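Local coordinates for protein molybdopterin molybdotransferase (Pyrococcus horikoshii, PDB 1UZ5) that probably catalyses the magnesium-dependent insertion of molybdate into adenylyl-molybdopterin, releasing AMP and completing Mo-molybdopterin in the biosynthesis of the molybdenum cofactor, at residues Asp57-Arg62 against Gly125-Tyr130; Gly81-His84 against Glu88-Phe91; Arg150-Lys155 against Thr164-Ala169. All coordinates share one frame; numbering follows the deposited sequence.

Contact 1 (Asp57-Arg62 against Gly125-Tyr130)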
ATOM      1  N   ASP A  57     -35.258  19.133  -2.660  1.00 24.37           N
ATOM      2  CA  ASP A  57     -36.151  19.496  -3.755  1.00 26.16           C
ATOM      3  C   ASP A  57     -36.851  20.760  -3.269  1.00 28.81           C
ATOM      4  O   ASP A  57     -37.286  20.825  -2.124  1.00 26.20           O
ATOM      5  CB  ASP A  57     -37.227  18.431  -4.004  1.00 26.86           C
ATOM      6  CG  ASP A  57     -36.668  17.131  -4.552  1.00 33.76           C
ATOM      7  OD1 ASP A  57     -35.649  17.159  -5.273  1.00 37.01           O
ATOM      8  OD2 ASP A  57     -37.273  16.078  -4.271  1.00 40.74           O
ATOM      9  N   GLY A  58     -36.963  21.764  -4.125  1.00 26.72           N
ATOM     10  CA  GLY A  58     -37.630  22.977  -3.700  1.00 23.28           C
ATOM     11  C   GLY A  58     -37.494  24.106  -4.690  1.00 24.03           C
ATOM     12  O   GLY A  58     -37.519  23.893  -5.901  1.00 22.19           O
ATOM     13  N   TYR A  59     -37.335  25.319  -4.176  1.00 21.09           N
ATOM     14  CA  TYR A  59     -37.222  26.468  -5.049  1.00 26.32           C
ATOM     15  C   TYR A  59     -35.972  27.291  -4.835  1.00 21.86           C
ATOM     16  O   TYR A  59     -35.690  27.743  -3.721  1.00 23.08           O
ATOM     17  CB  TYR A  59     -38.462  27.351  -4.902  1.00 27.76           C
ATOM     18  CG  TYR A  59     -39.723  26.638  -5.310  1.00 28.68           C
ATOM     19  CD1 TYR A  59     -40.390  25.784  -4.427  1.00 27.53           C
ATOM     20  CD2 TYR A  59     -40.212  26.758  -6.606  1.00 30.02           C
ATOM     21  CE1 TYR A  59     -41.515  25.065  -4.836  1.00 25.03           C
ATOM     22  CE2 TYR A  59     -41.323  26.049  -7.022  1.00 26.90           C
ATOM     23  CZ  TYR A  59     -41.971  25.205  -6.139  1.00 32.53           C
ATOM     24  OH  TYR A  59     -43.072  24.506  -6.582  1.00 36.33           O
ATOM     25  N   ALA A  60     -35.227  27.474  -5.921  1.00 21.30           N
ATOM     26  CA  ALA A  60     -34.007  28.257  -5.911  1.00 22.90           C
ATOM     27  C   ALA A  60     -34.456  29.705  -5.914  1.00 23.10           C
ATOM     28  O   ALA A  60     -35.310  30.090  -6.713  1.00 21.23           O
ATOM     29  CB  ALA A  60     -33.179  27.969  -7.163  1.00 14.91           C
ATOM     30  N   VAL A  61     -33.871  30.505  -5.033  1.00 21.69           N
ATOM     31  CA  VAL A  61     -34.232  31.914  -4.933  1.00 24.63           C
ATOM     32  C   VAL A  61     -33.013  32.774  -4.656  1.00 18.78           C
ATOM     33  O   VAL A  61     -31.932  32.269  -4.373  1.00 21.98           O
ATOM     34  CB  VAL A  61     -35.209  32.169  -3.756  1.00 24.37           C
ATOM     35  CG1 VAL A  61     -36.424  31.266  -3.865  1.00 20.36           C
ATOM     36  CG2 VAL A  61     -34.484  31.938  -2.421  1.00 23.07           C
ATOM     37  N   ARG A  62     -33.204  34.082  -4.764  1.00 21.99           N
ATOM     38  CA  ARG A  62     -32.161  35.039  -4.426  1.00 24.69           C
ATOM     39  C   ARG A  62     -32.577  35.310  -2.977  1.00 23.62           C
ATOM     40  O   ARG A  62     -33.640  35.874  -2.736  1.00 25.94           O
ATOM     41  CB  ARG A  62     -32.304  36.295  -5.284  1.00 26.29           C
ATOM     42  CG  ARG A  62     -32.094  36.028  -6.757  1.00 28.35           C
ATOM     43  CD  ARG A  62     -32.608  37.152  -7.641  1.00 39.85           C
ATOM     44  NE  ARG A  62     -32.149  38.464  -7.207  1.00 39.33           N
ATOM     45  CZ  ARG A  62     -31.752  39.427  -8.034  1.00 55.46           C
ATOM     46  NH1 ARG A  62     -31.750  39.223  -9.347  1.00 46.55           N
ATOM     47  NH2 ARG A  62     -31.355  40.594  -7.549  1.00 44.06           N
ATOM     48  N   GLY A 125     -48.773  29.530 -10.401  1.00 53.55           N
ATOM     49  CA  GLY A 125     -47.431  29.623 -10.955  1.00 45.14           C
ATOM     50  C   GLY A 125     -46.524  30.546 -10.159  1.00 44.35           C
ATOM     51  O   GLY A 125     -45.588  31.143 -10.697  1.00 37.33           O
ATOM     52  N   GLU A 126     -46.811  30.664  -8.868  1.00 32.65           N
ATOM     53  CA  GLU A 126     -46.030  31.505  -7.972  1.00 31.93           C
ATOM     54  C   GLU A 126     -45.931  30.799  -6.639  1.00 25.78           C
ATOM     55  O   GLU A 126     -46.622  29.813  -6.406  1.00 33.53           O
ATOM     56  CB  GLU A 126     -46.705  32.865  -7.778  1.00 34.09           C
ATOM     57  CG  GLU A 126     -46.896  33.634  -9.065  1.00 47.55           C
ATOM     58  CD  GLU A 126     -47.026  35.118  -8.829  1.00 58.00           C
ATOM     59  OE1 GLU A 126     -46.059  35.715  -8.312  1.00 66.11           O
ATOM     60  OE2 GLU A 126     -48.089  35.686  -9.157  1.00 73.76           O
ATOM     61  N   ILE A 127     -45.064  31.288  -5.763  1.00 25.76           N
ATOM     62  CA  ILE A 127     -44.928  30.667  -4.460  1.00 28.28           C
ATOM     63  C   ILE A 127     -44.913  31.716  -3.354  1.00 27.52           C
ATOM     64  O   ILE A 127     -44.485  32.852  -3.569  1.00 29.20           O
ATOM     65  CB  ILE A 127     -43.637  29.810  -4.370  1.00 27.49           C
ATOM     66  CG1 ILE A 127     -42.403  30.682  -4.600  1.00 26.42           C
ATOM     67  CG2 ILE A 127     -43.682  28.692  -5.404  1.00 38.05           C
ATOM     68  CD1 ILE A 127     -41.078  29.934  -4.394  1.00 27.66           C
ATOM     69  N   LEU A 128     -45.392  31.328  -2.176  1.00 28.78           N
ATOM     70  CA  LEU A 128     -45.424  32.226  -1.029  1.00 32.24           C
ATOM     71  C   LEU A 128     -44.396  31.764  -0.007  1.00 24.79           C
ATOM     72  O   LEU A 128     -44.351  30.588   0.357  1.00 28.11           O
ATOM     73  CB  LEU A 128     -46.818  32.240  -0.393  1.00 35.05           C
ATOM     74  CG  LEU A 128     -47.965  32.816  -1.227  1.00 42.60           C
ATOM     75  CD1 LEU A 128     -49.269  32.669  -0.457  1.00 42.95           C
ATOM     76  CD2 LEU A 128     -47.696  34.279  -1.545  1.00 39.32           C
ATOM     77  N   ILE A 129     -43.575  32.704   0.446  1.00 25.61           N
ATOM     78  CA  ILE A 129     -42.525  32.434   1.416  1.00 33.97           C
ATOM     79  C   ILE A 129     -42.848  33.195   2.699  1.00 35.74           C
ATOM     80  O   ILE A 129     -43.073  34.405   2.669  1.00 31.50           O
ATOM     81  CB  ILE A 129     -41.160  32.878   0.852  1.00 32.49           C
ATOM     82  CG1 ILE A 129     -40.906  32.144  -0.472  1.00 41.69           C
ATOM     83  CG2 ILE A 129     -40.051  32.589   1.855  1.00 30.13           C
ATOM     84  CD1 ILE A 129     -39.647  32.566  -1.187  1.00 54.70           C
ATOM     85  N   TYR A 130     -42.857  32.476   3.817  1.00 35.20           N
ATOM     86  CA  TYR A 130     -43.206  33.050   5.117  1.00 42.78           C
ATOM     87  C   TYR A 130     -42.020  33.264   6.051  1.00 44.95           C
ATOM     88  O   TYR A 130     -42.161  33.865   7.119  1.00 39.88           O
ATOM     89  CB  TYR A 130     -44.223  32.136   5.809  1.00 40.57           C
ATOM     90  CG  TYR A 130     -45.470  31.876   4.992  1.00 40.33           C
ATOM     91  CD1 TYR A 130     -46.534  32.775   5.002  1.00 48.56           C
ATOM     92  CD2 TYR A 130     -45.575  30.742   4.183  1.00 45.42           C
ATOM     93  CE1 TYR A 130     -47.675  32.555   4.228  1.00 49.42           C
ATOM     94  CE2 TYR A 130     -46.712  30.513   3.402  1.00 48.54           C
ATOM     95  CZ  TYR A 130     -47.757  31.426   3.432  1.00 46.87           C
ATOM     96  OH  TYR A 130     -48.878  31.215   2.665  1.00 63.06           O
TER
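Y59 and I127 meet across the interior of a strongly curled mixed β-sheet in the N-terminal region of MoeA. Their strands, 58-61 and 126-129, are not neighbours: strands 97-101 and 75-83 lie between them in the sheet, and the nearest CA atoms, those of Y59 and I127, are 8.8 Å apart. Only side chains bridge the gap.

Followed outward from its root, Y59 has I127 beside it nearly all the way. CB lies 3.7 Å from I127 CD1, and CG keeps the same methyl at 3.7 Å. At CD2 the partner begins to change, with CD1 still near at 4.0 Å and CG2 coming into range. Beyond that CG2 takes over, 3.9 Å from CE2, and it also approaches CZ. This second methyl sits over one face of the ring as a CH-pi contact, 4.0 Å from the centroid and 14° off the normal. I127 can offer both methyls because its CG1 is turned between backbone N and carbonyl carbon (chi1 60°), while CG2 stands anti to the carbonyl carbon.

Two residues further along both strands, V61 CG1 comes 4.4 Å from I129 CD1, a looser touch. L77 of strand 75-83 touches both V61 and I129, and V120 and R122 of strand 120-123 also pack on Y59. An alanine here in place of Y59 would take away the ring under I127 CG2, which would probably leave a gap between the two strands and the isoleucine side chain freer to turn.

All four touching residues are buried and the contact between them is wholly apolar, so what joins these distant strands is dispersion and exclusion of water, with one aromatic face giving it direction.

Contact 2 (Gly81-His84 against Glu88-Phe91); sequences GSVH and EPKF
G81 faces F91 and V83 faces P89 as the end of strand 75-83 and the returning chain run antiparallel, their CA atoms 8.2 and 6.4 Å apart in these two pairs. The arrangement is a reversal of the chain at the end of a sheet strand: only three residues join the segments, and 88-91 lies in an irregular loop that leans on the strand through side chains instead of extending the sheet. Strand 97-101 pairs with the strand end, Y100 making backbone bonds to G81 and V83, and its A99 also touches F91.

V83, the buried member, points at the loop and meets P89 about at right angles. Its CG1 comes 3.7 Å from P89 CG, and CG2 lies on the same proline carbon while also reaching toward F91 CZ. With CG1 anti to the backbone N (chi1 -174°), both methyls face P89 CG.

F91 turns its ring back toward the strand, CG set between its own backbone N and carbonyl carbon (chi1 67°). The ring's far end reaches G81, CA to CZ 4.1 Å, a closeness that the missing side chain of glycine permits. Within the loop, K90 NZ folds back to donate a hydrogen bond to E88 O at 3.1 Å, a short-range tie. F91 also presents its edge to the strand backbone, with S82 O in the ring plane 3.8 Å from CE2.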
ATOM      1  N   GLY A  81     -39.001  29.018 -14.123  1.00 22.65           N
ATOM      2  CA  GLY A  81     -38.352  27.903 -14.786  1.00 22.38           C
ATOM      3  C   GLY A  81     -38.007  26.794 -13.819  1.00 24.79           C
ATOM      4  O   GLY A  81     -38.472  26.790 -12.675  1.00 17.54           O
ATOM      5  N   SER A  82     -37.194  25.844 -14.271  1.00 19.36           N
ATOM      6  CA  SER A  82     -36.811  24.729 -13.408  1.00 18.67           C
ATOM      7  C   SER A  82     -35.448  24.170 -13.790  1.00 24.43           C
ATOM      8  O   SER A  82     -34.962  24.393 -14.896  1.00 20.47           O
ATOM      9  CB  SER A  82     -37.852  23.608 -13.504  1.00 22.36           C
ATOM     10  OG  SER A  82     -37.852  23.047 -14.811  1.00 22.46           O
ATOM     11  N   VAL A  83     -34.832  23.446 -12.862  1.00 19.06           N
ATOM     12  CA  VAL A  83     -33.540  22.839 -13.128  1.00 17.82           C
ATOM     13  C   VAL A  83     -33.562  21.426 -12.582  1.00 22.05           C
ATOM     14  O   VAL A  83     -33.873  21.207 -11.408  1.00 20.39           O
ATOM     15  CB  VAL A  83     -32.366  23.595 -12.460  1.00 19.15           C
ATOM     16  CG1 VAL A  83     -31.034  22.977 -12.926  1.00 16.83           C
ATOM     17  CG2 VAL A  83     -32.414  25.084 -12.815  1.00 15.29           C
ATOM     18  N   HIS A  84     -33.250  20.463 -13.443  1.00 20.95           N
ATOM     19  CA  HIS A  84     -33.222  19.072 -13.028  1.00 23.94           C
ATOM     20  C   HIS A  84     -31.830  18.479 -13.191  1.00 20.91           C
ATOM     21  O   HIS A  84     -30.954  19.074 -13.813  1.00 21.39           O
ATOM     22  CB  HIS A  84     -34.250  18.255 -13.815  1.00 21.52           C
ATOM     23  CG  HIS A  84     -35.665  18.521 -13.402  1.00 29.42           C
ATOM     24  ND1 HIS A  84     -36.363  19.637 -13.811  1.00 31.71           N
ATOM     25  CD2 HIS A  84     -36.492  17.839 -12.575  1.00 32.94           C
ATOM     26  CE1 HIS A  84     -37.561  19.631 -13.253  1.00 34.49           C
ATOM     27  NE2 HIS A  84     -37.665  18.551 -12.497  1.00 34.35           N
ATOM     28  N   GLU A  88     -27.502  22.178 -17.337  1.00 20.57           N
ATOM     29  CA  GLU A  88     -26.739  23.389 -17.108  1.00 25.22           C
ATOM     30  C   GLU A  88     -27.806  24.483 -17.263  1.00 23.82           C
ATOM     31  O   GLU A  88     -28.333  24.692 -18.357  1.00 19.98           O
ATOM     32  CB  GLU A  88     -25.653  23.590 -18.168  1.00 25.08           C
ATOM     33  CG  GLU A  88     -25.161  25.042 -18.217  1.00 30.55           C
ATOM     34  CD  GLU A  88     -23.943  25.244 -19.096  1.00 37.96           C
ATOM     35  OE1 GLU A  88     -23.816  24.539 -20.118  1.00 41.46           O
ATOM     36  OE2 GLU A  88     -23.120  26.126 -18.771  1.00 37.98           O
ATOM     37  N   PRO A  89     -28.155  25.173 -16.168  1.00 27.91           N
ATOM     38  CA  PRO A  89     -29.174  26.228 -16.266  1.00 23.87           C
ATOM     39  C   PRO A  89     -28.833  27.243 -17.352  1.00 13.52           C
ATOM     40  O   PRO A  89     -27.719  27.758 -17.395  1.00 20.05           O
ATOM     41  CB  PRO A  89     -29.150  26.864 -14.875  1.00 29.84           C
ATOM     42  CG  PRO A  89     -28.742  25.735 -13.987  1.00 26.41           C
ATOM     43  CD  PRO A  89     -27.652  25.049 -14.789  1.00 24.31           C
ATOM     44  N   LYS A  90     -29.778  27.527 -18.242  1.00 13.93           N
ATOM     45  CA  LYS A  90     -29.511  28.515 -19.277  1.00 15.98           C
ATOM     46  C   LYS A  90     -30.266  29.825 -19.033  1.00 22.23           C
ATOM     47  O   LYS A  90     -30.511  30.595 -19.963  1.00 17.95           O
ATOM     48  CB  LYS A  90     -29.870  27.956 -20.652  1.00 16.65           C
ATOM     49  CG  LYS A  90     -29.028  26.733 -21.034  1.00 21.33           C
ATOM     50  CD  LYS A  90     -27.528  27.035 -20.950  1.00 21.82           C
ATOM     51  CE  LYS A  90     -26.728  25.929 -21.644  1.00 38.74           C
ATOM     52  NZ  LYS A  90     -27.269  24.579 -21.274  1.00 35.34           N
ATOM     53  N   PHE A  91     -30.635  30.074 -17.783  1.00 20.71           N
ATOM     54  CA  PHE A  91     -31.345  31.305 -17.447  1.00 20.73           C
ATOM     55  C   PHE A  91     -30.942  31.753 -16.047  1.00 23.38           C
ATOM     56  O   PHE A  91     -30.345  30.990 -15.293  1.00 16.83           O
ATOM     57  CB  PHE A  91     -32.861  31.082 -17.534  1.00 13.82           C
ATOM     58  CG  PHE A  91     -33.394  30.144 -16.498  1.00 21.93           C
ATOM     59  CD1 PHE A  91     -33.903  30.629 -15.298  1.00 16.92           C
ATOM     60  CD2 PHE A  91     -33.362  28.768 -16.706  1.00 20.02           C
ATOM     61  CE1 PHE A  91     -34.372  29.755 -14.319  1.00 16.29           C
ATOM     62  CE2 PHE A  91     -33.829  27.881 -15.732  1.00 16.75           C
ATOM     63  CZ  PHE A  91     -34.334  28.375 -14.536  1.00 26.42           C
TER

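Contact 3 (Arg150-Lys155 against Thr164-Ala169); sequences RLLVKK and TALLSA
A classic β bulge in the two-stranded antiparallel ribbon 42-43/151-153 carries this contact: L152 and V153 both sit opposite I42, and helix 161-169 packs against them. The first bulge residue has a helix-like backbone (phi -102°, psi -44°), which lets two successive side chains point toward the helix, where a regular strand would alternate them.

L152 meets L166 through the latter's CD2 methyl. This carbon lies 4.0 Å from L152 CB and 4.2 Å from L152 CD2, and it also touches the backbone, 3.8 Å from L152 O. L166 reaches across because its CG is anti to the backbone N (chi1 178°), carrying the branch out from the helix. The neighbouring pair is looser: V153 CG2 stands 4.3 Å from L167 CD2, the tip of a side chain whose CB does not point at the ribbon. I42 touches both V153 and L167 and so closes this deeper, buried side.

Four aliphatic residues, two adjacent on each segment, thus join ribbon to helix, the ribbon presenting two successive side chains on one face, as a classic β bulge in an antiparallel pair gives.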
ATOM      1  N   ARG A 150      -6.782  19.853  -3.385  1.00 22.38           N
ATOM      2  CA  ARG A 150      -6.634  19.064  -2.168  1.00 28.01           C
ATOM      3  C   ARG A 150      -5.873  17.761  -2.436  1.00 23.47           C
ATOM      4  O   ARG A 150      -6.067  17.123  -3.468  1.00 22.65           O
ATOM      5  CB  ARG A 150      -8.002  18.724  -1.582  1.00 32.16           C
ATOM      6  CG  ARG A 150      -7.920  17.983  -0.255  1.00 46.95           C
ATOM      7  CD  ARG A 150      -9.294  17.648   0.290  1.00 62.33           C
ATOM      8  NE  ARG A 150      -9.219  17.022   1.608  1.00 74.56           N
ATOM      9  CZ  ARG A 150      -8.717  17.612   2.689  1.00 78.91           C
ATOM     10  NH1 ARG A 150      -8.240  18.848   2.614  1.00 79.74           N
ATOM     11  NH2 ARG A 150      -8.693  16.969   3.848  1.00 74.39           N
ATOM     12  N   LEU A 151      -5.010  17.372  -1.503  1.00 24.54           N
ATOM     13  CA  LEU A 151      -4.248  16.136  -1.652  1.00 24.27           C
ATOM     14  C   LEU A 151      -5.211  14.946  -1.619  1.00 24.27           C
ATOM     15  O   LEU A 151      -5.929  14.754  -0.638  1.00 26.36           O
ATOM     16  CB  LEU A 151      -3.228  16.004  -0.515  1.00 22.67           C
ATOM     17  CG  LEU A 151      -2.428  14.692  -0.482  1.00 28.01           C
ATOM     18  CD1 LEU A 151      -1.605  14.549  -1.762  1.00 25.71           C
ATOM     19  CD2 LEU A 151      -1.515  14.681   0.734  1.00 31.59           C
ATOM     20  N   LEU A 152      -5.232  14.157  -2.690  1.00 24.48           N
ATOM     21  CA  LEU A 152      -6.112  12.988  -2.763  1.00 26.86           C
ATOM     22  C   LEU A 152      -5.394  11.658  -2.500  1.00 26.66           C
ATOM     23  O   LEU A 152      -5.909  10.807  -1.780  1.00 24.19           O
ATOM     24  CB  LEU A 152      -6.785  12.913  -4.134  1.00 21.74           C
ATOM     25  CG  LEU A 152      -7.617  14.135  -4.534  1.00 27.90           C
ATOM     26  CD1 LEU A 152      -8.259  13.891  -5.886  1.00 23.54           C
ATOM     27  CD2 LEU A 152      -8.670  14.399  -3.471  1.00 21.92           C
ATOM     28  N   VAL A 153      -4.220  11.487  -3.098  1.00 27.48           N
ATOM     29  CA  VAL A 153      -3.427  10.263  -2.947  1.00 28.71           C
ATOM     30  C   VAL A 153      -1.953  10.623  -2.762  1.00 31.11           C
ATOM     31  O   VAL A 153      -1.428  11.468  -3.486  1.00 30.99           O
ATOM     32  CB  VAL A 153      -3.563   9.360  -4.197  1.00 28.77           C
ATOM     33  CG1 VAL A 153      -2.614   8.170  -4.095  1.00 33.04           C
ATOM     34  CG2 VAL A 153      -5.006   8.882  -4.342  1.00 20.59           C
ATOM     35  N   LYS A 154      -1.292   9.985  -1.794  1.00 31.51           N
ATOM     36  CA  LYS A 154       0.125  10.250  -1.519  1.00 26.98           C
ATOM     37  C   LYS A 154       1.060   9.376  -2.337  1.00 29.09           C
ATOM     38  O   LYS A 154       0.699   8.279  -2.757  1.00 27.87           O
ATOM     39  CB  LYS A 154       0.464  10.002  -0.047  1.00 30.33           C
ATOM     40  CG  LYS A 154      -0.123  10.972   0.952  1.00 47.03           C
ATOM     41  CD  LYS A 154       0.388  10.645   2.355  1.00 46.29           C
ATOM     42  CE  LYS A 154      -0.271  11.516   3.418  1.00 58.77           C
ATOM     43  NZ  LYS A 154       0.002  12.965   3.211  1.00 65.74           N
ATOM     44  N   LYS A 155       2.278   9.860  -2.548  1.00 27.94           N
ATOM     45  CA  LYS A 155       3.269   9.079  -3.269  1.00 26.98           C
ATOM     46  C   LYS A 155       3.494   7.844  -2.399  1.00 24.64           C
ATOM     47  O   LYS A 155       3.562   7.957  -1.177  1.00 27.90           O
ATOM     48  CB  LYS A 155       4.577   9.861  -3.387  1.00 27.00           C
ATOM     49  CG  LYS A 155       5.727   9.079  -4.001  1.00 30.55           C
ATOM     50  CD  LYS A 155       7.017   9.885  -3.932  1.00 36.15           C
ATOM     51  CE  LYS A 155       8.190   9.117  -4.512  1.00 46.12           C
ATOM     52  NZ  LYS A 155       9.436   9.930  -4.475  1.00 54.23           N
ATOM     53  N   THR A 164      -9.179   4.376  -6.143  1.00 18.74           N
ATOM     54  CA  THR A 164      -9.512   4.379  -7.567  1.00 20.81           C
ATOM     55  C   THR A 164     -10.863   5.070  -7.801  1.00 21.35           C
ATOM     56  O   THR A 164     -11.052   5.759  -8.802  1.00 21.34           O
ATOM     57  CB  THR A 164      -9.575   2.945  -8.154  1.00 24.12           C
ATOM     58  OG1 THR A 164     -10.514   2.165  -7.407  1.00 24.84           O
ATOM     59  CG2 THR A 164      -8.183   2.272  -8.098  1.00 23.73           C
ATOM     60  N   ALA A 165     -11.800   4.876  -6.880  1.00 18.66           N
ATOM     61  CA  ALA A 165     -13.115   5.499  -7.004  1.00 25.06           C
ATOM     62  C   ALA A 165     -12.962   7.013  -6.834  1.00 23.24           C
ATOM     63  O   ALA A 165     -13.583   7.791  -7.554  1.00 24.41           O
ATOM     64  CB  ALA A 165     -14.057   4.941  -5.955  1.00 17.25           C
ATOM     65  N   LEU A 166     -12.121   7.413  -5.880  1.00 24.40           N
ATOM     66  CA  LEU A 166     -11.860   8.824  -5.612  1.00 25.72           C
ATOM     67  C   LEU A 166     -11.283   9.506  -6.844  1.00 31.11           C
ATOM     68  O   LEU A 166     -11.735  10.585  -7.228  1.00 27.04           O
ATOM     69  CB  LEU A 166     -10.878   8.979  -4.445  1.00 22.82           C
ATOM     70  CG  LEU A 166     -10.458  10.406  -4.078  1.00 29.01           C
ATOM     71  CD1 LEU A 166     -11.692  11.264  -3.776  1.00 20.22           C
ATOM     72  CD2 LEU A 166      -9.529  10.358  -2.872  1.00 27.15           C
ATOM     73  N   LEU A 167     -10.281   8.878  -7.459  1.00 23.94           N
ATOM     74  CA  LEU A 167      -9.671   9.452  -8.648  1.00 23.97           C
ATOM     75  C   LEU A 167     -10.715   9.553  -9.750  1.00 27.68           C
ATOM     76  O   LEU A 167     -10.770  10.549 -10.468  1.00 24.61           O
ATOM     77  CB  LEU A 167      -8.469   8.615  -9.103  1.00 23.13           C
ATOM     78  CG  LEU A 167      -7.287   8.667  -8.124  1.00 27.97           C
ATOM     79  CD1 LEU A 167      -6.183   7.716  -8.576  1.00 27.08           C
ATOM     80  CD2 LEU A 167      -6.755  10.094  -8.034  1.00 23.75           C
ATOM     81  N   SER A 168     -11.549   8.527  -9.880  1.00 20.84           N
ATOM     82  CA  SER A 168     -12.601   8.544 -10.889  1.00 24.80           C
ATOM     83  C   SER A 168     -13.554   9.712 -10.609  1.00 24.02           C
ATOM     84  O   SER A 168     -13.963  10.426 -11.517  1.00 20.57           O
ATOM     85  CB  SER A 168     -13.393   7.237 -10.855  1.00 23.08           C
ATOM     86  OG  SER A 168     -14.512   7.296 -11.733  1.00 30.63           O
ATOM     87  N   ALA A 169     -13.896   9.884  -9.336  1.00 21.61           N
ATOM     88  CA  ALA A 169     -14.810  10.935  -8.897  1.00 25.21           C
ATOM     89  C   ALA A 169     -14.364  12.341  -9.309  1.00 28.88           C
ATOM     90  O   ALA A 169     -15.192  13.240  -9.441  1.00 25.83           O
ATOM     91  CB  ALA A 169     -14.989  10.861  -7.387  1.00 22.82           C
TER

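Contacts 1 and 2 belong to one curled sheet, their centres 15 Å apart and their nearest atoms about 6 Å apart. Strand 75-83, which carries half of contact 2, pairs directly with strand 126-129 of contact 1, and along the chain contact 2 is nested inside the loop that contact 1 closes. Contact 1 is buried between non-neighbouring strands; contact 2 lies at the surface, at the end of strand 75-83. Contact 3 follows in series, its centre 38 Å from that of contact 1 and 31 Å from that of contact 2, in a separate ribbon-and-helix module closer to the chain's centre. All three lie in the MoeA N-terminal region, while the probable molybdopterin-binding domain spans residues 184-321.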